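Local structure of lovastatin nonaketide synthase, polyketide synthase component (Aspergillus terreus, 7CPX) at residues 1278-1283 with 1804-1809; 1777-1782 with 1793-1798; 1724-1729 with 1757-1762. The protein assembles the dihydromonacolin L nonaketide from malonyl-CoA as a homodimeric multidomain polyketide synthase, working with its partner lovC on the way to lovastatin. The protein carries 2 engineered substitutions. One frame throughout, in Å; residues are numbered along the deposited sequence.

Contact 1: residues 1278-1283 with 1804-1809; sequences WGPLTP and RPWIPR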
loop_
_atom_site.group_PDB
_atom_site.type_symbol
_atom_site.label_atom_id
_atom_site.label_comp_id
_atom_site.label_asym_id
_atom_site.label_seq_id
_atom_site.Cartn_x
_atom_site.Cartn_y
_atom_site.Cartn_z
ATOM N N TRP A 1278 -43.538 11.449 50.431
ATOM C CA TRP A 1278 -44.664 11.826 51.281
ATOM C C TRP A 1278 -44.192 12.965 52.178
ATOM O O TRP A 1278 -43.393 12.766 53.093
ATOM C CB TRP A 1278 -45.155 10.636 52.094
ATOM C CG TRP A 1278 -46.012 9.670 51.336
ATOM C CD1 TRP A 1278 -45.619 8.491 50.780
ATOM C CD2 TRP A 1278 -47.414 9.789 51.072
ATOM N NE1 TRP A 1278 -46.685 7.870 50.178
ATOM C CE2 TRP A 1278 -47.801 8.647 50.345
ATOM C CE3 TRP A 1278 -48.377 10.752 51.377
ATOM C CZ2 TRP A 1278 -49.109 8.445 49.916
ATOM C CZ3 TRP A 1278 -49.674 10.548 50.953
ATOM C CH2 TRP A 1278 -50.029 9.405 50.230
ATOM N N GLY A 1279 -44.693 14.170 51.913
ATOM C CA GLY A 1279 -44.265 15.333 52.650
ATOM C C GLY A 1279 -45.432 16.145 53.169
ATOM O O GLY A 1279 -46.552 16.043 52.671
ATOM N N PRO A 1280 -45.188 16.996 54.164
ATOM C CA PRO A 1280 -46.300 17.678 54.835
ATOM C C PRO A 1280 -47.145 18.505 53.879
ATOM O O PRO A 1280 -46.657 19.097 52.914
ATOM C CB PRO A 1280 -45.600 18.575 55.860
ATOM C CG PRO A 1280 -44.267 17.958 56.071
ATOM C CD PRO A 1280 -43.888 17.350 54.758
ATOM N N LEU A 1281 -48.446 18.536 54.171
ATOM C CA LEU A 1281 -49.375 19.413 53.473
ATOM C C LEU A 1281 -49.097 20.884 53.742
ATOM O O LEU A 1281 -49.600 21.739 53.007
ATOM C CB LEU A 1281 -50.812 19.085 53.885
ATOM C CG LEU A 1281 -51.925 19.790 53.105
ATOM C CD1 LEU A 1281 -52.495 18.875 52.040
ATOM C CD2 LEU A 1281 -53.018 20.276 54.041
ATOM N N THR A 1282 -48.331 21.196 54.784
ATOM C CA THR A 1282 -47.914 22.557 55.080
ATOM C C THR A 1282 -46.607 22.489 55.848
ATOM O O THR A 1282 -46.378 21.527 56.591
ATOM C CB THR A 1282 -48.964 23.317 55.903
ATOM O OG1 THR A 1282 -49.395 22.505 57.003
ATOM C CG2 THR A 1282 -50.160 23.690 55.042
ATOM N N PRO A 1283 -45.734 23.484 55.699
ATOM C CA PRO A 1283 -44.481 23.468 56.456
ATOM C C PRO A 1283 -44.745 23.527 57.951
ATOM O O PRO A 1283 -45.705 24.150 58.412
ATOM C CB PRO A 1283 -43.747 24.719 55.962
ATOM C CG PRO A 1283 -44.823 25.612 55.450
ATOM C CD PRO A 1283 -45.872 24.704 54.886
ATOM N N ARG A 1804 -51.274 14.898 61.565
ATOM C CA ARG A 1804 -50.923 15.988 60.668
ATOM C C ARG A 1804 -51.282 15.615 59.238
ATOM O O ARG A 1804 -51.309 14.429 58.891
ATOM C CB ARG A 1804 -49.427 16.326 60.752
ATOM C CG ARG A 1804 -49.145 17.748 61.204
ATOM C CD ARG A 1804 -47.730 17.904 61.736
ATOM N NE ARG A 1804 -46.721 17.786 60.690
ATOM C CZ ARG A 1804 -46.357 18.774 59.885
ATOM N NH1 ARG A 1804 -46.935 19.963 59.941
ATOM N NH2 ARG A 1804 -45.385 18.566 59.003
ATOM N N PRO A 1805 -51.565 16.604 58.387
ATOM C CA PRO A 1805 -51.845 16.311 56.977
ATOM C C PRO A 1805 -50.581 16.245 56.136
ATOM O O PRO A 1805 -49.624 16.997 56.334
ATOM C CB PRO A 1805 -52.725 17.496 56.557
ATOM C CG PRO A 1805 -52.236 18.620 57.395
ATOM C CD PRO A 1805 -51.792 18.024 58.707
ATOM N N TRP A 1806 -50.588 15.323 55.177
ATOM C CA TRP A 1806 -49.457 15.096 54.294
ATOM C C TRP A 1806 -49.979 14.856 52.886
ATOM O O TRP A 1806 -51.154 14.544 52.676
ATOM C CB TRP A 1806 -48.612 13.899 54.746
ATOM C CG TRP A 1806 -48.224 13.920 56.193
ATOM C CD1 TRP A 1806 -49.043 13.719 57.262
ATOM C CD2 TRP A 1806 -46.913 14.131 56.726
ATOM N NE1 TRP A 1806 -48.328 13.804 58.431
ATOM C CE2 TRP A 1806 -47.017 14.055 58.128
ATOM C CE3 TRP A 1806 -45.663 14.382 56.155
ATOM C CZ2 TRP A 1806 -45.918 14.222 58.967
ATOM C CZ3 TRP A 1806 -44.575 14.546 56.989
ATOM C CH2 TRP A 1806 -44.709 14.465 58.379
ATOM N N ILE A 1807 -49.079 14.997 51.916
ATOM C CA ILE A 1807 -49.410 14.783 50.510
ATOM C C ILE A 1807 -48.286 14.013 49.844
ATOM O O ILE A 1807 -47.108 14.142 50.204
ATOM C CB ILE A 1807 -49.645 16.121 49.769
ATOM C CG1 ILE A 1807 -51.149 16.397 49.668
ATOM C CG2 ILE A 1807 -48.986 16.131 48.387
ATOM C CD1 ILE A 1807 -51.514 17.652 48.898
ATOM N N PRO A 1808 -48.632 13.181 48.862
ATOM C CA PRO A 1808 -47.611 12.495 48.071
ATOM C C PRO A 1808 -47.266 13.252 46.801
ATOM O O PRO A 1808 -48.117 13.871 46.159
ATOM C CB PRO A 1808 -48.292 11.164 47.737
ATOM C CG PRO A 1808 -49.725 11.555 47.554
ATOM C CD PRO A 1808 -49.984 12.738 48.475
ATOM N N ARG A 1809 -45.990 13.187 46.438
ATOM C CA ARG A 1809 -45.517 13.764 45.192
ATOM C C ARG A 1809 -44.534 12.802 44.547
ATOM O O ARG A 1809 -43.700 12.203 45.228
ATOM C CB ARG A 1809 -44.863 15.129 45.426
ATOM C CG ARG A 1809 -45.778 16.117 46.127
ATOM C CD ARG A 1809 -45.852 17.430 45.391
ATOM N NE ARG A 1809 -46.687 18.394 46.097
ATOM C CZ ARG A 1809 -48.012 18.364 46.112
ATOM N NH1 ARG A 1809 -48.690 17.424 45.474
ATOM N NH2 ARG A 1809 -48.675 19.293 46.794
#

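Contact 2: residues 1777-1782 with 1793-1798; sequences LRLEEH and TQEPEV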
loop_
_atom_site.group_PDB
_atom_site.type_symbol
_atom_site.label_atom_id
_atom_site.label_comp_id
_atom_site.label_asym_id
_atom_site.label_seq_id
_atom_site.Cartn_x
_atom_site.Cartn_y
_atom_site.Cartn_z
ATOM N N LEU A 1777 -63.601 19.872 56.503
ATOM C CA LEU A 1777 -64.230 21.130 56.109
ATOM C C LEU A 1777 -63.242 22.002 55.351
ATOM O O LEU A 1777 -63.590 22.624 54.339
ATOM C CB LEU A 1777 -64.748 21.880 57.337
ATOM C CG LEU A 1777 -65.839 21.247 58.206
ATOM C CD1 LEU A 1777 -66.952 20.671 57.347
ATOM C CD2 LEU A 1777 -65.271 20.188 59.143
ATOM N N ARG A 1778 -62.000 22.058 55.833
ATOM C CA ARG A 1778 -60.978 22.854 55.168
ATOM C C ARG A 1778 -60.743 22.363 53.748
ATOM O O ARG A 1778 -60.669 23.165 52.812
ATOM C CB ARG A 1778 -59.680 22.806 55.970
ATOM C CG ARG A 1778 -59.813 23.305 57.403
ATOM C CD ARG A 1778 -59.221 24.694 57.589
ATOM N NE ARG A 1778 -57.787 24.716 57.326
ATOM C CZ ARG A 1778 -57.225 25.155 56.206
ATOM N NH1 ARG A 1778 -57.946 25.653 55.214
ATOM N NH2 ARG A 1778 -55.902 25.097 56.079
ATOM N N LEU A 1779 -60.636 21.045 53.563
ATOM C CA LEU A 1779 -60.376 20.512 52.229
ATOM C C LEU A 1779 -61.583 20.699 51.316
ATOM O O LEU A 1779 -61.428 20.944 50.114
ATOM C CB LEU A 1779 -59.992 19.035 52.320
ATOM C CG LEU A 1779 -59.441 18.404 51.038
ATOM C CD1 LEU A 1779 -58.191 19.133 50.573
ATOM C CD2 LEU A 1779 -59.152 16.924 51.245
ATOM N N GLU A 1780 -62.793 20.591 51.866
ATOM C CA GLU A 1780 -63.989 20.845 51.070
ATOM C C GLU A 1780 -64.016 22.287 50.579
ATOM O O GLU A 1780 -64.273 22.552 49.397
ATOM C CB GLU A 1780 -65.236 20.525 51.897
ATOM C CG GLU A 1780 -66.534 21.101 51.344
ATOM C CD GLU A 1780 -66.805 22.519 51.818
ATOM O OE1 GLU A 1780 -65.984 23.064 52.585
ATOM O OE2 GLU A 1780 -67.845 23.089 51.422
ATOM N N GLU A 1781 -63.743 23.236 51.476
ATOM C CA GLU A 1781 -63.722 24.635 51.068
ATOM C C GLU A 1781 -62.567 24.912 50.114
ATOM O O GLU A 1781 -62.678 25.779 49.240
ATOM C CB GLU A 1781 -63.638 25.536 52.298
ATOM C CG GLU A 1781 -64.051 26.974 52.040
ATOM C CD GLU A 1781 -64.316 27.740 53.321
ATOM O OE1 GLU A 1781 -63.861 27.285 54.391
ATOM O OE2 GLU A 1781 -64.987 28.792 53.260
ATOM N N HIS A 1782 -61.457 24.185 50.264
ATOM C CA HIS A 1782 -60.374 24.266 49.292
ATOM C C HIS A 1782 -60.850 23.834 47.915
ATOM O O HIS A 1782 -60.548 24.485 46.908
ATOM C CB HIS A 1782 -59.206 23.388 49.740
ATOM C CG HIS A 1782 -58.403 23.966 50.862
ATOM N ND1 HIS A 1782 -57.979 25.277 50.874
ATOM C CD2 HIS A 1782 -57.928 23.406 51.999
ATOM C CE1 HIS A 1782 -57.286 25.502 51.977
ATOM N NE2 HIS A 1782 -57.241 24.384 52.677
ATOM N N THR A 1793 -52.253 25.271 45.781
ATOM C CA THR A 1793 -52.568 24.150 44.911
ATOM C C THR A 1793 -53.813 23.423 45.405
ATOM O O THR A 1793 -54.272 23.617 46.533
ATOM C CB THR A 1793 -51.390 23.176 44.832
ATOM O OG1 THR A 1793 -50.161 23.903 44.945
ATOM C CG2 THR A 1793 -51.406 22.440 43.510
ATOM N N GLN A 1794 -54.345 22.561 44.537
ATOM C CA GLN A 1794 -55.667 21.991 44.775
ATOM C C GLN A 1794 -55.689 21.107 46.016
ATOM O O GLN A 1794 -56.645 21.154 46.797
ATOM C CB GLN A 1794 -56.121 21.197 43.550
ATOM C CG GLN A 1794 -57.615 21.299 43.268
ATOM C CD GLN A 1794 -58.060 22.714 42.936
ATOM O OE1 GLN A 1794 -59.088 23.180 43.424
ATOM N NE2 GLN A 1794 -57.290 23.400 42.099
ATOM N N GLU A 1795 -54.637 20.320 46.237
ATOM C CA GLU A 1795 -54.369 19.221 47.158
ATOM C C GLU A 1795 -55.238 18.023 46.786
ATOM O O GLU A 1795 -56.119 17.627 47.561
ATOM C CB GLU A 1795 -54.648 19.647 48.600
ATOM C CG GLU A 1795 -53.930 20.915 49.020
ATOM C CD GLU A 1795 -54.400 21.432 50.365
ATOM O OE1 GLU A 1795 -55.309 20.813 50.957
ATOM O OE2 GLU A 1795 -53.861 22.459 50.830
ATOM N N PRO A 1796 -55.022 17.428 45.611
ATOM C CA PRO A 1796 -55.964 16.404 45.127
ATOM C C PRO A 1796 -56.127 15.217 46.059
ATOM O O PRO A 1796 -57.225 14.655 46.139
ATOM C CB PRO A 1796 -55.350 15.983 43.784
ATOM C CG PRO A 1796 -53.900 16.265 43.939
ATOM C CD PRO A 1796 -53.825 17.519 44.759
ATOM N N GLU A 1797 -55.071 14.800 46.751
ATOM C CA GLU A 1797 -55.143 13.625 47.614
ATOM C C GLU A 1797 -54.296 13.859 48.853
ATOM O O GLU A 1797 -53.068 13.937 48.763
ATOM C CB GLU A 1797 -54.675 12.369 46.872
ATOM C CG GLU A 1797 -55.489 12.054 45.629
ATOM C CD GLU A 1797 -55.068 10.757 44.971
ATOM O OE1 GLU A 1797 -54.114 10.120 45.466
ATOM O OE2 GLU A 1797 -55.691 10.370 43.959
ATOM N N VAL A 1798 -54.956 13.953 50.003
ATOM C CA VAL A 1798 -54.302 14.215 51.276
ATOM C C VAL A 1798 -54.404 12.970 52.143
ATOM O O VAL A 1798 -55.299 12.135 51.968
ATOM C CB VAL A 1798 -54.932 15.432 51.982
ATOM C CG1 VAL A 1798 -54.249 15.697 53.312
ATOM C CG2 VAL A 1798 -54.861 16.656 51.086
#

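Contact 3: residues 1724-1729 with 1757-1762; sequences VWLTEN and HVLDVD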
loop_
_atom_site.group_PDB
_atom_site.type_symbol
_atom_site.label_atom_id
_atom_site.label_comp_id
_atom_site.label_asym_id
_atom_site.label_seq_id
_atom_site.Cartn_x
_atom_site.Cartn_y
_atom_site.Cartn_z
ATOM N N VAL A 1724 -65.310 15.427 48.298
ATOM C CA VAL A 1724 -64.245 14.965 49.176
ATOM C C VAL A 1724 -64.673 13.638 49.782
ATOM O O VAL A 1724 -65.754 13.540 50.374
ATOM C CB VAL A 1724 -63.937 15.985 50.288
ATOM C CG1 VAL A 1724 -62.720 15.545 51.087
ATOM C CG2 VAL A 1724 -63.733 17.369 49.700
ATOM N N TRP A 1725 -63.830 12.622 49.636
ATOM C CA TRP A 1725 -64.035 11.325 50.260
ATOM C C TRP A 1725 -63.115 11.197 51.464
ATOM O O TRP A 1725 -61.987 11.693 51.450
ATOM C CB TRP A 1725 -63.762 10.191 49.270
ATOM C CG TRP A 1725 -64.818 10.036 48.222
ATOM C CD1 TRP A 1725 -65.833 9.127 48.211
ATOM C CD2 TRP A 1725 -64.962 10.812 47.028
ATOM N NE1 TRP A 1725 -66.602 9.289 47.086
ATOM C CE2 TRP A 1725 -66.087 10.316 46.341
ATOM C CE3 TRP A 1725 -64.244 11.874 46.469
ATOM C CZ2 TRP A 1725 -66.517 10.850 45.129
ATOM C CZ3 TRP A 1725 -64.667 12.398 45.262
ATOM C CH2 TRP A 1725 -65.795 11.888 44.606
ATOM N N LEU A 1726 -63.611 10.549 52.514
ATOM C CA LEU A 1726 -62.837 10.288 53.720
ATOM C C LEU A 1726 -62.661 8.785 53.870
ATOM O O LEU A 1726 -63.648 8.041 53.868
ATOM C CB LEU A 1726 -63.527 10.865 54.955
ATOM C CG LEU A 1726 -63.819 12.364 54.949
ATOM C CD1 LEU A 1726 -64.316 12.786 56.318
ATOM C CD2 LEU A 1726 -62.584 13.154 54.554
ATOM N N THR A 1727 -61.415 8.346 54.013
ATOM C CA THR A 1727 -61.088 6.939 54.163
ATOM C C THR A 1727 -60.313 6.738 55.456
ATOM O O THR A 1727 -59.553 7.610 55.882
ATOM C CB THR A 1727 -60.262 6.433 52.978
ATOM O OG1 THR A 1727 -58.939 6.980 53.040
ATOM C CG2 THR A 1727 -60.907 6.838 51.664
ATOM N N GLU A 1728 -60.515 5.580 56.082
ATOM C CA GLU A 1728 -59.863 5.245 57.347
ATOM C C GLU A 1728 -58.684 4.329 57.041
ATOM O O GLU A 1728 -58.819 3.107 56.978
ATOM C CB GLU A 1728 -60.847 4.594 58.311
ATOM C CG GLU A 1728 -60.221 4.136 59.619
ATOM C CD GLU A 1728 -61.252 3.659 60.623
ATOM O OE1 GLU A 1728 -62.445 3.587 60.262
ATOM O OE2 GLU A 1728 -60.870 3.355 61.772
ATOM N N ASN A 1729 -57.512 4.934 56.856
ATOM C CA ASN A 1729 -56.282 4.194 56.581
ATOM C C ASN A 1729 -56.483 3.240 55.407
ATOM O O ASN A 1729 -56.249 2.033 55.500
ATOM C CB ASN A 1729 -55.810 3.445 57.826
ATOM C CG ASN A 1729 -54.308 3.281 57.867
ATOM O OD1 ASN A 1729 -53.624 3.486 56.865
ATOM N ND2 ASN A 1729 -53.784 2.909 59.027
ATOM N N HIS A 1757 -61.277 15.049 45.807
ATOM C CA HIS A 1757 -60.310 14.999 46.891
ATOM C C HIS A 1757 -60.529 13.741 47.715
ATOM O O HIS A 1757 -61.656 13.268 47.868
ATOM C CB HIS A 1757 -60.412 16.234 47.786
ATOM C CG HIS A 1757 -60.122 17.516 47.072
ATOM N ND1 HIS A 1757 -59.057 18.325 47.399
ATOM C CD2 HIS A 1757 -60.752 18.121 46.038
ATOM C CE1 HIS A 1757 -59.049 19.379 46.602
ATOM N NE2 HIS A 1757 -60.065 19.278 45.766
ATOM N N VAL A 1758 -59.434 13.201 48.243
ATOM C CA VAL A 1758 -59.473 12.034 49.114
ATOM C C VAL A 1758 -58.607 12.319 50.330
ATOM O O VAL A 1758 -57.496 12.847 50.205
ATOM C CB VAL A 1758 -58.996 10.758 48.389
ATOM C CG1 VAL A 1758 -59.684 10.625 47.043
ATOM C CG2 VAL A 1758 -57.488 10.765 48.226
ATOM N N LEU A 1759 -59.120 11.974 51.506
ATOM C CA LEU A 1759 -58.441 12.211 52.773
ATOM C C LEU A 1759 -58.303 10.875 53.488
ATOM O O LEU A 1759 -59.294 10.327 53.984
ATOM C CB LEU A 1759 -59.213 13.217 53.622
ATOM C CG LEU A 1759 -58.399 14.403 54.140
ATOM C CD1 LEU A 1759 -59.317 15.447 54.748
ATOM C CD2 LEU A 1759 -57.368 13.941 55.154
ATOM N N ASP A 1760 -57.082 10.350 53.529
ATOM C CA ASP A 1760 -56.803 9.081 54.184
ATOM C C ASP A 1760 -56.318 9.353 55.603
ATOM O O ASP A 1760 -55.305 10.031 55.799
ATOM C CB ASP A 1760 -55.759 8.286 53.401
ATOM C CG ASP A 1760 -55.600 6.871 53.914
ATOM O OD1 ASP A 1760 -56.429 6.445 54.747
ATOM O OD2 ASP A 1760 -54.649 6.184 53.490
ATOM N N VAL A 1761 -57.036 8.818 56.584
ATOM C CA VAL A 1761 -56.759 9.049 57.994
ATOM C C VAL A 1761 -56.325 7.725 58.605
ATOM O O VAL A 1761 -57.087 6.749 58.593
ATOM C CB VAL A 1761 -57.987 9.616 58.720
ATOM C CG1 VAL A 1761 -57.623 10.049 60.126
ATOM C CG2 VAL A 1761 -58.578 10.774 57.933
ATOM N N ASP A 1762 -55.105 7.691 59.140
ATOM C CA ASP A 1762 -54.632 6.489 59.816
ATOM C C ASP A 1762 -55.505 6.134 61.010
ATOM O O ASP A 1762 -55.619 4.952 61.354
ATOM C CB ASP A 1762 -53.183 6.676 60.263
ATOM C CG ASP A 1762 -52.999 7.881 61.162
ATOM O OD1 ASP A 1762 -53.987 8.612 61.388
ATOM O OD2 ASP A 1762 -51.868 8.100 61.642
#

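Contact 1: residues 1278-1283 with 1804-1809
Trp1278 to Pro1280 and Trp1806 to Pro1808 pair as antiparallel strands at the margin of a mixed Rossmann-like sheet, consistent with the truncated, non-catalytic ketoreductase-like subdomain of reducing synthases. Strand 1275-1280 is the outermost on this side, added to strand 1804-1811 although more than 500 residues separate the two in sequence. Gly1279 and Ile1807 form the hydrogen-bonded pair, with Gly1279 N 3.0 Å from Ile1807 O and Ile1807 N 2.8 Å from Gly1279 O. Beyond the strand end, Leu1281 N donates to Pro1805 O over 2.9 Å, approaching from 42° above the carbonyl plane. At the non-hydrogen-bonded pair Trp1278-Pro1808, a chi1 of -78° sets CG of Trp1278 anti to its carbonyl carbon, and Pro1808 then lies over one face of the indole. Pro1808 CB makes a CH-pi contact 3.3 Å from the centroid of the six-membered ring. At the pair Pro1280-Trp1806, likewise non-hydrogen-bonded, the side chains splay apart, yet Pro1280 CG still meets Trp1806 CZ3 at 3.5 Å. The side chain of Arg1804, bent at chi3, sets NH2 against CB and CG of Pro1280; the same NH2 forms a salt bridge with Asp1284, while Trp1806 NE1 donates to Cys1801 O. Helix 1420-1436 packs beside Pro1280. Leu1281, crossing Pro1805 at about a right angle, brings its CB to 3.7 Å from Pro1805 CB and its CD1 to 3.5 Å from Ile1807 CD1.

Contact 2: residues 1777-1782 with 1793-1798
Glu1795 reaches between Leu1779 and His1782, two residues one helical turn apart, and crosses both obliquely. Its CG is anti to the carbonyl carbon and the chain runs extended beyond it, with chi2 at 171°, which carries the carboxylate to the helix. OE1 lies 3.4 Å from Leu1779 CD1 and 3.8 Å from His1782 CD2. The carboxylate plane is turned 60° from the imidazole, and OE2 sits 4.2 Å above the ring plane, offset toward its rim. No hydrogen bond joins the two segments; the polar end of Glu1795 finds its partner elsewhere, since OE2 forms a salt bridge with Arg1436. His1782 NE2 is 4.3 Å from Glu1795 OE2; the carboxylate might favour a protonated ring, whereas Arg1778 NH2, in the ring plane at its edge, would oppose it, which leaves the charge open. The His1782 ring is also stacked with that of Trp1792.

Helix 1775-1784 is the crossover of a beta-alpha-beta unit. It follows strand 1755-1761 and leads, through the loop that holds Glu1795, into the neighbouring parallel strand 1797-1801. Leu1779, its CG anti to the backbone N at a chi1 of -169°, presents CD1 to strand 1797-1801, where it meets Val1798 CG2 at 4.2 Å. The same CD1 lies 4.1 Å from Glu1795 CB, so one methyl touches both the aliphatic base and the charged tip of the glutamate. Leu1779 packs as well on His1757 and Leu1759 of strand 1755-1761, and Val1798 on Pro1805 and Ile1807 of strand 1804-1811.

Contact 3: residues 1724-1729 with 1757-1762
Val1724 to Glu1728 and His1757 to Val1761 run side by side as parallel strands, the two strands of a beta-alpha-beta unit connected by helix 1735-1750. Their short axes diverge by 18°. Backbone bonds alternate between the strands: Trp1725 N reaches His1757 O at 2.9 Å, Leu1759 N returns to Trp1725 O, and Thr1727 N and O then bond Leu1759 O and Val1761 N. A weak and doubtful bond from Asn1729 N to Val1761 O follows.

Among the side chains, the indole of Trp1725 turns its edge to the backbone, with CE3 3.3 Å from His1757 O and that oxygen near the ring plane. Leu1726 and Leu1759 lie alongside each other and point the same way, Leu1726 CD2 being 3.5 Å from Leu1759 CB. Thr1727 and Asp1760 cross at about a right angle on the opposite face. There Asp1760 CG stands anti to its backbone N (chi1 -171°), and Thr1727 OG1 donates to Asp1760 OD1 over 3.1 Å, meeting the carboxylate from 55° above its plane.

A second shell fixes these groups. Asp1760 OD1 also accepts a bond from Ala1730 N, and OD2 a weak one from Trp1731 N, so the carboxylate of one strand holds the chain leaving the other. Helix 1735-1750 packs on the face of Trp1725, Thr1727 and Val1758, while helix 1775-1784 meets Val1724, Leu1726, His1757 and Leu1759 on the other. At the far end Asp1762 CB lies 4.0 Å from Asn1729 ND2, and Asp1762 OD2 accepts a bond from Lys1802 N.

Overall arrangement
All three contacts reach one mixed sheet. Contact 3 joins two of its inner parallel strands and is buried under helices on both faces, whereas contact 1 adds an outermost antiparallel strand and is only partly buried. Contact 2, also buried, sets a helix against the loop and strand 1797-1801 between them: residues 1793-1798 hydrogen-bond to strand 1755-1761 of contact 3 through Val1798, and pack on Ile1807 and Leu1281 of contact 1. The chemistry follows position. Backbone bonding dominates contacts 1 and 3, supplemented by proline and tryptophan packing in contact 1 and a threonine-aspartate bond in contact 3; contact 2 relies on side-chain packing alone. Contacts 1 and 3 do not touch.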